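Long-range contacts in putative secreted glycosylhydrolase (Parabacteroides distasonis ATCC 8503, PDB 3IMM), which probably acts as a secreted hydrolase, perhaps on sugar substrates as its 3-keto-disaccharide hydrolase relatives do: residues N5-K13 with W41-D52; G64-W75 with P175-Q183. All coordinates share one frame; numbering follows the deposited sequence. Where two conformers were deposited one is given.

Interaction 1: residues N5-K13 with W41-D52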
loop_
_atom_site.group_PDB
_atom_site.type_symbol
_atom_site.label_atom_id
_atom_site.label_comp_id
_atom_site.label_asym_id
_atom_site.label_seq_id
_atom_site.Cartn_x
_atom_site.Cartn_y
_atom_site.Cartn_z
ATOM N N ASN A 5 15.153 -10.025 11.603
ATOM C CA ASN A 5 15.313 -9.918 13.091
ATOM C C ASN A 5 13.977 -10.029 13.885
ATOM O O ASN A 5 13.309 -11.066 13.822
ATOM C CB ASN A 5 16.086 -8.620 13.431
ATOM N N LYS A 6 13.608 -8.998 14.655
ATOM C CA LYS A 6 12.326 -8.972 15.384
ATOM C C LYS A 6 11.379 -7.878 14.895
ATOM O O LYS A 6 11.813 -6.871 14.322
ATOM C CB LYS A 6 12.553 -8.754 16.869
ATOM C CG LYS A 6 13.072 -9.979 17.608
ATOM C CD LYS A 6 13.419 -9.618 19.042
ATOM C CE LYS A 6 14.467 -10.592 19.631
ATOM N NZ LYS A 6 14.049 -12.017 19.505
ATOM N N TRP A 7 10.091 -8.070 15.171
ATOM C CA TRP A 7 9.038 -7.144 14.741
ATOM C C TRP A 7 9.095 -5.918 15.599
ATOM O O TRP A 7 9.293 -6.031 16.798
ATOM C CB TRP A 7 7.642 -7.748 14.948
ATOM C CG TRP A 7 7.284 -8.874 14.057
ATOM C CD1 TRP A 7 7.159 -10.195 14.412
ATOM C CD2 TRP A 7 6.969 -8.798 12.669
ATOM N NE1 TRP A 7 6.781 -10.937 13.320
ATOM C CE2 TRP A 7 6.674 -10.108 12.233
ATOM C CE3 TRP A 7 6.939 -7.758 11.738
ATOM C CZ2 TRP A 7 6.337 -10.402 10.905
ATOM C CZ3 TRP A 7 6.605 -8.054 10.418
ATOM C CH2 TRP A 7 6.321 -9.375 10.019
ATOM N N LYS A 8 8.907 -4.765 15.003
ATOM C CA LYS A 8 8.624 -3.564 15.780
ATOM C C LYS A 8 7.442 -2.812 15.154
ATOM O O LYS A 8 7.217 -2.882 13.913
ATOM C CB LYS A 8 9.858 -2.660 15.852
ATOM C CG LYS A 8 10.074 -1.846 14.586
ATOM C CD LYS A 8 11.388 -1.060 14.594
ATOM C CE LYS A 8 11.595 -0.374 13.241
ATOM N NZ LYS A 8 12.817 0.466 13.089
ATOM N N PRO A 9 6.687 -2.098 15.998
ATOM C CA PRO A 9 5.648 -1.241 15.487
ATOM C C PRO A 9 6.239 -0.231 14.478
ATOM O O PRO A 9 7.258 0.410 14.751
ATOM C CB PRO A 9 5.121 -0.556 16.746
ATOM C CG PRO A 9 6.140 -0.744 17.757
ATOM C CD PRO A 9 6.760 -2.024 17.479
ATOM N N LEU A 10 5.628 -0.125 13.314
ATOM C CA LEU A 10 6.203 0.688 12.251
ATOM C C LEU A 10 6.359 2.144 12.694
ATOM O O LEU A 10 7.304 2.809 12.304
ATOM C CB LEU A 10 5.310 0.612 11.000
ATOM C CG LEU A 10 5.729 1.433 9.790
ATOM C CD1 LEU A 10 7.108 0.947 9.208
ATOM C CD2 LEU A 10 4.585 1.430 8.713
ATOM N N PHE A 11 5.408 2.649 13.470
ATOM C CA PHE A 11 5.411 4.054 13.819
ATOM C C PHE A 11 5.747 4.230 15.284
ATOM O O PHE A 11 5.543 5.308 15.827
ATOM C CB PHE A 11 4.069 4.753 13.478
ATOM C CG PHE A 11 3.706 4.731 12.019
ATOM C CD1 PHE A 11 4.621 5.127 11.036
ATOM C CD2 PHE A 11 2.431 4.335 11.618
ATOM C CE1 PHE A 11 4.279 5.104 9.695
ATOM C CE2 PHE A 11 2.067 4.363 10.275
ATOM C CZ PHE A 11 2.994 4.735 9.306
ATOM N N GLY A 12 6.300 3.191 15.905
ATOM C CA GLY A 12 6.546 3.174 17.328
ATOM C C GLY A 12 5.267 3.243 18.116
ATOM O O GLY A 12 4.208 2.998 17.583
ATOM N N LYS A 13 5.365 3.620 19.387
ATOM C CA LYS A 13 4.182 3.858 20.219
ATOM C C LYS A 13 3.761 5.301 20.096
ATOM O O LYS A 13 4.596 6.205 19.998
ATOM C CB LYS A 13 4.490 3.570 21.669
ATOM C CG LYS A 13 5.115 2.216 21.932
ATOM C CD LYS A 13 5.751 2.200 23.343
ATOM C CE LYS A 13 4.913 1.423 24.324
ATOM N NZ LYS A 13 4.863 -0.035 23.919
ATOM N N TRP A 41 3.919 9.036 7.320
ATOM C CA TRP A 41 5.153 8.439 6.858
ATOM C C TRP A 41 5.989 8.003 8.006
ATOM O O TRP A 41 5.911 8.572 9.100
ATOM C CB TRP A 41 5.981 9.411 6.002
ATOM C CG TRP A 41 5.237 9.947 4.808
ATOM C CD1 TRP A 41 4.627 11.151 4.710
ATOM C CD2 TRP A 41 5.022 9.279 3.561
ATOM N NE1 TRP A 41 4.024 11.276 3.479
ATOM C CE2 TRP A 41 4.256 10.141 2.754
ATOM C CE3 TRP A 41 5.439 8.054 3.035
ATOM C CZ2 TRP A 41 3.876 9.809 1.454
ATOM C CZ3 TRP A 41 5.061 7.717 1.767
ATOM C CH2 TRP A 41 4.271 8.591 0.986
ATOM N N THR A 42 6.829 7.006 7.736
ATOM C CA THR A 42 7.906 6.691 8.631
ATOM C C THR A 42 8.895 7.859 8.625
ATOM O O THR A 42 9.004 8.590 7.638
ATOM C CB THR A 42 8.604 5.365 8.239
ATOM O OG1 THR A 42 9.047 5.446 6.890
ATOM C CG2 THR A 42 7.658 4.175 8.394
ATOM N N LYS A 43 9.597 8.050 9.743
ATOM C CA LYS A 43 10.633 9.059 9.820
ATOM C C LYS A 43 11.937 8.532 9.198
ATOM O O LYS A 43 12.819 9.318 8.816
ATOM C CB LYS A 43 10.895 9.453 11.280
ATOM C CG LYS A 43 9.832 10.319 11.925
ATOM C CD LYS A 43 10.322 10.723 13.339
ATOM C CE LYS A 43 9.406 11.727 13.975
ATOM N NZ LYS A 43 9.757 11.832 15.372
ATOM N N ASP A 44 12.032 7.206 9.093
ATOM C CA ASP A 44 13.220 6.502 8.597
ATOM C C ASP A 44 12.942 5.731 7.292
ATOM O O ASP A 44 11.805 5.416 6.979
ATOM C CB ASP A 44 13.704 5.496 9.655
ATOM C CG ASP A 44 14.050 6.142 10.972
ATOM O OD1 ASP A 44 14.569 7.281 10.973
ATOM O OD2 ASP A 44 13.807 5.489 12.013
ATOM N N GLU A 45 14.002 5.428 6.550
ATOM C CA GLU A 45 13.905 4.663 5.308
ATOM C C GLU A 45 14.158 3.195 5.576
ATOM O O GLU A 45 14.881 2.831 6.507
ATOM C CB GLU A 45 14.885 5.180 4.261
ATOM C CG GLU A 45 14.647 6.652 3.892
ATOM C CD GLU A 45 15.519 7.134 2.761
ATOM O OE1 GLU A 45 15.520 6.508 1.701
ATOM O OE2 GLU A 45 16.201 8.153 2.925
ATOM N N TYR A 46 13.500 2.366 4.778
ATOM C CA TYR A 46 13.558 0.924 4.892
ATOM C C TYR A 46 13.807 0.267 3.534
ATOM O O TYR A 46 13.296 0.711 2.509
ATOM C CB TYR A 46 12.240 0.406 5.417
ATOM C CG TYR A 46 12.003 0.756 6.835
ATOM C CD1 TYR A 46 12.473 -0.070 7.852
ATOM C CD2 TYR A 46 11.329 1.923 7.185
ATOM C CE1 TYR A 46 12.276 0.234 9.163
ATOM C CE2 TYR A 46 11.108 2.229 8.518
ATOM C CZ TYR A 46 11.584 1.387 9.506
ATOM O OH TYR A 46 11.394 1.707 10.853
ATOM N N GLU A 47 14.579 -0.803 3.565
ATOM C CA GLU A 47 14.723 -1.731 2.455
ATOM C C GLU A 47 14.857 -3.127 3.038
ATOM O O GLU A 47 15.219 -3.284 4.236
ATOM C CB GLU A 47 15.954 -1.406 1.613
ATOM C CG GLU A 47 17.250 -1.388 2.387
ATOM C CD GLU A 47 18.431 -1.031 1.515
ATOM O OE1 GLU A 47 18.260 -0.939 0.268
ATOM O OE2 GLU A 47 19.536 -0.849 2.079
ATOM N N ASN A 48 14.569 -4.136 2.225
ATOM C CA ASN A 48 14.809 -5.543 2.641
ATOM C C ASN A 48 14.082 -5.863 3.936
ATOM O O ASN A 48 14.672 -6.217 4.960
ATOM C CB ASN A 48 16.318 -5.820 2.756
ATOM C CG ASN A 48 17.003 -5.695 1.425
ATOM O OD1 ASN A 48 16.471 -6.167 0.405
ATOM N ND2 ASN A 48 18.168 -5.048 1.406
ATOM N N PHE A 49 12.772 -5.713 3.849
ATOM C CA PHE A 49 11.896 -5.804 4.976
ATOM C C PHE A 49 10.597 -6.536 4.624
ATOM O O PHE A 49 10.297 -6.751 3.475
ATOM C CB PHE A 49 11.595 -4.390 5.477
ATOM C CG PHE A 49 10.806 -3.551 4.532
ATOM C CD1 PHE A 49 9.411 -3.651 4.471
ATOM C CD2 PHE A 49 11.440 -2.610 3.730
ATOM C CE1 PHE A 49 8.671 -2.834 3.600
ATOM C CE2 PHE A 49 10.713 -1.820 2.848
ATOM C CZ PHE A 49 9.332 -1.929 2.787
ATOM N N GLU A 50 9.892 -6.968 5.663
ATOM C CA GLU A 50 8.518 -7.367 5.552
ATOM C C GLU A 50 7.658 -6.529 6.487
ATOM O O GLU A 50 8.005 -6.308 7.697
ATOM C CB GLU A 50 8.318 -8.868 5.782
ATOM C CG GLU A 50 8.831 -9.421 7.021
ATOM C CD GLU A 50 8.745 -10.946 7.048
ATOM O OE1 GLU A 50 8.074 -11.539 6.192
ATOM O OE2 GLU A 50 9.368 -11.544 7.921
ATOM N N LEU A 51 6.566 -6.027 5.905
ATOM C CA LEU A 51 5.631 -5.152 6.572
ATOM C C LEU A 51 4.345 -5.951 6.739
ATOM O O LEU A 51 3.848 -6.531 5.786
ATOM C CB LEU A 51 5.437 -3.889 5.718
ATOM C CG LEU A 51 4.382 -2.842 6.100
ATOM C CD1 LEU A 51 4.788 -2.111 7.377
ATOM C CD2 LEU A 51 4.149 -1.847 4.955
ATOM N N ASP A 52 3.843 -6.004 7.971
ATOM C CA ASP A 52 2.551 -6.600 8.317
ATOM C C ASP A 52 1.608 -5.508 8.778
ATOM O O ASP A 52 2.017 -4.555 9.495
ATOM C CB ASP A 52 2.706 -7.554 9.497
ATOM C CG ASP A 52 2.778 -8.975 9.097
ATOM O OD1 ASP A 52 3.323 -9.273 8.044
ATOM O OD2 ASP A 52 2.284 -9.790 9.858
HETATM O O HOH W 1 14.286 2.354 11.620
#
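At one margin of a concanavalin-like beta sandwich, W7, K8, L10 and F11 lean on the chain as it passes from strand 40-42 of one sheet to strand 49-57 of the other. L10 sits where the two layers meet, and its two methyls divide the work. CG lies anti to the backbone N (chi1 178°), which carries the isobutyl group across T42 at about a right angle. L10 CD1 presses on T42 CG2 at 3.4 Å, tighter than an ordinary carbon contact, while L10 CD2 reaches L51 CD1 at 3.8 Å. The same CD2 covers one face of the F11 ring. The backbone N of T42 lies at the edge of that ring, near its plane, 3.7 Å from F11 CE1. The hydroxyl of T42 faces other duties: OG1 donates to D44 O in the carbonyl plane and accepts from the amide of I180. Further out, K8 runs fully extended beyond CG to meet the phenol of Y46 coming from the opposite direction. K8 NZ arrives in the plane of the ring and donates to Y46 OH over 2.9 Å. A water links the ammonium, by a weak bond, to the D44 carboxylate, whose OD2 lies 5.2 Å from K8 NZ and may add some electrostatic attraction. W7 attends to strand 49-57 with its six-membered ring. Its CZ3 approaches E50 O at 3.5 Å and its CH2 lies 3.6 Å from D52 OD1, the indole and carboxylate planes being 41° apart. Salt bridges to R199 and R126 engage the E50 and D52 carboxylates respectively. Strand 8-9, outermost in the six-stranded sheet, pairs with strand 191-200, and the type I turn P9-G12 touches both layers through L10, consistent with a concanavalin-like sandwich.

Interaction 2: residues G64-W75 with P175-Q183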
loop_
_atom_site.group_PDB
_atom_site.type_symbol
_atom_site.label_atom_id
_atom_site.label_comp_id
_atom_site.label_asym_id
_atom_site.label_seq_id
_atom_site.Cartn_x
_atom_site.Cartn_y
_atom_site.Cartn_z
ATOM N N GLY A 64 -4.078 2.540 0.044
ATOM C CA GLY A 64 -2.842 1.877 -0.383
ATOM C C GLY A 64 -1.715 2.074 0.592
ATOM O O GLY A 64 -1.700 3.032 1.338
ATOM N N VAL A 65 -0.786 1.128 0.587
ATOM C CA VAL A 65 0.415 1.195 1.378
ATOM C C VAL A 65 1.507 1.630 0.407
ATOM O O VAL A 65 1.634 1.058 -0.697
ATOM C CB VAL A 65 0.724 -0.173 2.004
ATOM C CG1 VAL A 65 1.969 -0.085 2.857
ATOM C CG2 VAL A 65 -0.505 -0.668 2.860
ATOM N N VAL A 66 2.290 2.629 0.799
ATOM C CA VAL A 66 3.348 3.154 -0.058
ATOM C C VAL A 66 4.684 2.693 0.482
ATOM O O VAL A 66 4.927 2.796 1.661
ATOM C CB VAL A 66 3.264 4.686 -0.167
ATOM C CG1 VAL A 66 4.351 5.240 -1.060
ATOM C CG2 VAL A 66 1.877 5.074 -0.726
ATOM N N VAL A 67 5.525 2.142 -0.377
ATOM C CA VAL A 67 6.876 1.698 0.015
ATOM C C VAL A 67 7.872 2.344 -0.938
ATOM O O VAL A 67 7.497 2.907 -2.000
ATOM C CB VAL A 67 7.027 0.139 0.032
ATOM C CG1 VAL A 67 6.035 -0.488 1.043
ATOM C CG2 VAL A 67 6.850 -0.496 -1.399
ATOM N N TYR A 68 9.137 2.323 -0.537
ATOM C CA TYR A 68 10.212 2.777 -1.396
ATOM C C TYR A 68 10.014 4.229 -1.822
ATOM O O TYR A 68 10.317 4.603 -2.974
ATOM C CB TYR A 68 10.283 1.875 -2.659
ATOM C CG TYR A 68 10.638 0.426 -2.460
ATOM C CD1 TYR A 68 11.131 -0.037 -1.253
ATOM C CD2 TYR A 68 10.572 -0.483 -3.543
ATOM C CE1 TYR A 68 11.481 -1.348 -1.089
ATOM C CE2 TYR A 68 10.959 -1.806 -3.390
ATOM C CZ TYR A 68 11.418 -2.226 -2.166
ATOM O OH TYR A 68 11.820 -3.519 -1.972
ATOM N N CYS A 69 9.497 5.048 -0.915
ATOM C CA CYS A 69 9.241 6.445 -1.229
ATOM C C CYS A 69 10.487 7.276 -1.016
ATOM O O CYS A 69 11.006 7.337 0.071
ATOM C CB CYS A 69 8.072 7.015 -0.421
ATOM S SG CYS A 69 7.790 8.707 -0.809
ATOM N N THR A 70 10.959 7.922 -2.081
ATOM C CA THR A 70 12.205 8.674 -2.034
ATOM C C THR A 70 11.924 10.178 -1.912
ATOM O O THR A 70 12.856 10.964 -1.776
ATOM C CB THR A 70 13.084 8.382 -3.281
ATOM O OG1 THR A 70 12.360 8.709 -4.470
ATOM C CG2 THR A 70 13.509 6.893 -3.335
ATOM N N ASP A 71 10.643 10.553 -1.870
ATOM C CA ASP A 71 10.246 11.931 -1.675
ATOM C C ASP A 71 8.851 11.945 -1.109
ATOM O O ASP A 71 7.900 11.664 -1.829
ATOM C CB ASP A 71 10.255 12.633 -3.035
ATOM C CG ASP A 71 9.987 14.136 -2.944
ATOM O OD1 ASP A 71 9.259 14.594 -2.025
ATOM O OD2 ASP A 71 10.496 14.842 -3.827
ATOM N N THR A 72 8.696 12.268 0.169
ATOM C CA THR A 72 7.357 12.214 0.803
ATOM C C THR A 72 6.441 13.414 0.397
ATOM O O THR A 72 5.219 13.340 0.539
ATOM C CB THR A 72 7.470 12.104 2.310
ATOM O OG1 THR A 72 8.159 13.248 2.801
ATOM C CG2 THR A 72 8.257 10.852 2.699
ATOM N N LYS A 73 7.018 14.481 -0.155
ATOM C CA LYS A 73 6.212 15.608 -0.694
ATOM C C LYS A 73 5.685 15.239 -2.105
ATOM O O LYS A 73 4.474 15.211 -2.333
ATOM C CB LYS A 73 7.000 16.933 -0.701
ATOM N N ASP A 74 6.593 14.899 -3.015
ATOM C CA ASP A 74 6.237 14.441 -4.368
ATOM C C ASP A 74 6.292 12.910 -4.474
ATOM O O ASP A 74 7.069 12.338 -5.256
ATOM C CB ASP A 74 7.187 15.100 -5.387
ATOM C CG ASP A 74 6.803 14.812 -6.841
ATOM O OD1 ASP A 74 5.600 14.623 -7.129
ATOM O OD2 ASP A 74 7.715 14.797 -7.684
ATOM N N TRP A 75 5.434 12.254 -3.703
ATOM C CA TRP A 75 5.548 10.814 -3.479
ATOM C C TRP A 75 4.950 9.963 -4.580
ATOM O O TRP A 75 5.408 8.867 -4.822
ATOM C CB TRP A 75 4.903 10.424 -2.137
ATOM C CG TRP A 75 3.388 10.593 -2.003
ATOM C CD1 TRP A 75 2.719 11.669 -1.472
ATOM C CD2 TRP A 75 2.374 9.621 -2.337
ATOM N NE1 TRP A 75 1.370 11.420 -1.451
ATOM C CE2 TRP A 75 1.125 10.181 -1.979
ATOM C CE3 TRP A 75 2.407 8.341 -2.889
ATOM C CZ2 TRP A 75 -0.085 9.514 -2.178
ATOM C CZ3 TRP A 75 1.203 7.667 -3.091
ATOM C CH2 TRP A 75 -0.034 8.267 -2.742
ATOM N N PRO A 175 14.525 3.199 -7.234
ATOM C CA PRO A 175 15.194 2.733 -6.020
ATOM C C PRO A 175 14.300 1.822 -5.163
ATOM O O PRO A 175 13.063 2.009 -5.118
ATOM C CB PRO A 175 15.506 4.037 -5.266
ATOM C CG PRO A 175 15.544 5.104 -6.335
ATOM C CD PRO A 175 14.531 4.677 -7.350
ATOM N N THR A 176 14.944 0.905 -4.430
ATOM C CA THR A 176 14.271 -0.104 -3.644
ATOM C C THR A 176 14.545 0.121 -2.142
ATOM O O THR A 176 14.746 -0.807 -1.347
ATOM C CB THR A 176 14.650 -1.488 -4.167
ATOM O OG1 THR A 176 16.063 -1.721 -3.993
ATOM C CG2 THR A 176 14.273 -1.581 -5.647
ATOM N N LYS A 177 14.568 1.395 -1.797
ATOM C CA LYS A 177 14.731 1.879 -0.440
ATOM C C LYS A 177 13.995 3.220 -0.345
ATOM O O LYS A 177 14.114 4.061 -1.242
ATOM C CB LYS A 177 16.228 2.085 -0.119
ATOM C CG LYS A 177 16.458 2.848 1.206
ATOM C CD LYS A 177 17.908 2.838 1.707
ATOM C CE LYS A 177 18.021 3.728 2.934
ATOM N NZ LYS A 177 19.428 3.928 3.426
ATOM N N GLY A 178 13.282 3.433 0.751
ATOM C CA GLY A 178 12.695 4.742 1.045
ATOM C C GLY A 178 11.699 4.674 2.181
ATOM O O GLY A 178 11.618 3.682 2.912
ATOM N N PHE A 179 10.910 5.729 2.305
ATOM C CA PHE A 179 9.965 5.833 3.401
ATOM C C PHE A 179 8.762 4.926 3.107
ATOM O O PHE A 179 8.507 4.599 1.948
ATOM C CB PHE A 179 9.525 7.278 3.605
ATOM C CG PHE A 179 10.664 8.217 3.838
ATOM C CD1 PHE A 179 11.182 8.385 5.097
ATOM C CD2 PHE A 179 11.235 8.918 2.792
ATOM C CE1 PHE A 179 12.222 9.241 5.309
ATOM C CE2 PHE A 179 12.290 9.801 3.007
ATOM C CZ PHE A 179 12.778 9.948 4.264
ATOM N N ILE A 180 8.079 4.533 4.190
ATOM C CA ILE A 180 6.840 3.817 4.145
ATOM C C ILE A 180 5.719 4.755 4.609
ATOM O O ILE A 180 5.884 5.543 5.548
ATOM C CB ILE A 180 6.911 2.499 4.993
ATOM C CG1 ILE A 180 7.998 1.578 4.444
ATOM C CG2 ILE A 180 5.594 1.787 4.975
ATOM C CD1 ILE A 180 8.304 0.316 5.281
ATOM N N GLY A 181 4.602 4.730 3.903
ATOM C CA GLY A 181 3.451 5.506 4.311
ATOM C C GLY A 181 2.104 4.859 4.044
ATOM O O GLY A 181 1.997 3.875 3.334
ATOM N N LEU A 182 1.088 5.430 4.675
ATOM C CA LEU A 182 -0.308 5.117 4.420
ATOM C C LEU A 182 -0.984 6.381 3.929
ATOM O O LEU A 182 -0.630 7.498 4.317
ATOM C CB LEU A 182 -1.000 4.625 5.686
ATOM C CG LEU A 182 -0.413 3.397 6.364
ATOM C CD1 LEU A 182 -1.066 3.170 7.733
ATOM C CD2 LEU A 182 -0.568 2.165 5.417
ATOM N N GLN A 183 -1.947 6.188 3.046
ATOM C CA GLN A 183 -2.682 7.296 2.470
ATOM C C GLN A 183 -3.895 7.647 3.307
ATOM O O GLN A 183 -4.475 6.791 3.976
ATOM C CB GLN A 183 -3.075 6.959 1.047
ATOM C CG GLN A 183 -1.866 6.764 0.168
ATOM C CD GLN A 183 -2.223 6.112 -1.116
ATOM O OE1 GLN A 183 -2.950 6.690 -1.923
ATOM N NE2 GLN A 183 -1.726 4.897 -1.325
HETATM O O HOH W 2 10.540 1.431 1.818
HETATM O O HOH W 3 11.435 4.300 -5.319
HETATM O O HOH W 4 14.150 -3.531 -0.555
#
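Y68, F179 and Q183 bury the most surface where the segments 64-67 and 179-182 run antiparallel, their axes 168° apart. Y68 sits on a beta bulge: V66 and G181 form one hydrogen-bonded pair, C69 and F179 the next, and the register slips by one residue between them. Its ring lies along T176, whose CA stands 3.6 Å over the ring centroid, just 6° off the normal, in a CH-pi contact; V67 CG2 lies against the opposite face. The phenol OH bonds to G131, and a water joins it to T176 O. With an alanine here, the T176 CA would probably be left without its aromatic platform and the carbonyl of G131 without its hydroxyl partner. F179 exchanges two backbone bonds with C69, F179 N to C69 O being 2.8 Å, and its chi1 of -56° sets CG anti to the carbonyl carbon. The ring then crosses T72, whose CG2 touches F179 CD2 at 3.6 Å. At the other end of the pairing, Q183, in one of two deposited conformers, brings its OE1 to the edge of the W75 indole, 3.4 Å from CH2. In that conformer NE2 bonds to E81, a sodium ligand with N62, S63 and Q83, which would place Q183 in the ion's second shell. V65 CG2 and L182 CD2 lie side by side at 3.8 Å on a shared sheet face. Through V65 that face meets L51 and I127 of the six-stranded sheet, as expected for the five-stranded layer of a concanavalin-like beta sandwich.

Overall arrangement
From the N terminus, interaction 1 closes first: 5-13 meets 41-52 across 27 intervening residues, which include the 25-28 and 31-34 hairpin. The chain continues through strand 49-57 of the six-stranded sheet into strand 62-69 of the five-stranded one, where interaction 2 opens. That contact closes only after 99 residues, which supply four further strands, when 175-183 returns. The two are therefore in series, neither nested nor crossed. They nevertheless meet in space, because strand 40-42 lies beside strand 179-182, with T42 N 2.8 Å from I180 O. Interaction 1 joins the edge of the six-stranded sheet to strand 49-57 of that sheet and, through T42, to the five-stranded one, while interaction 2 zips the latter internally.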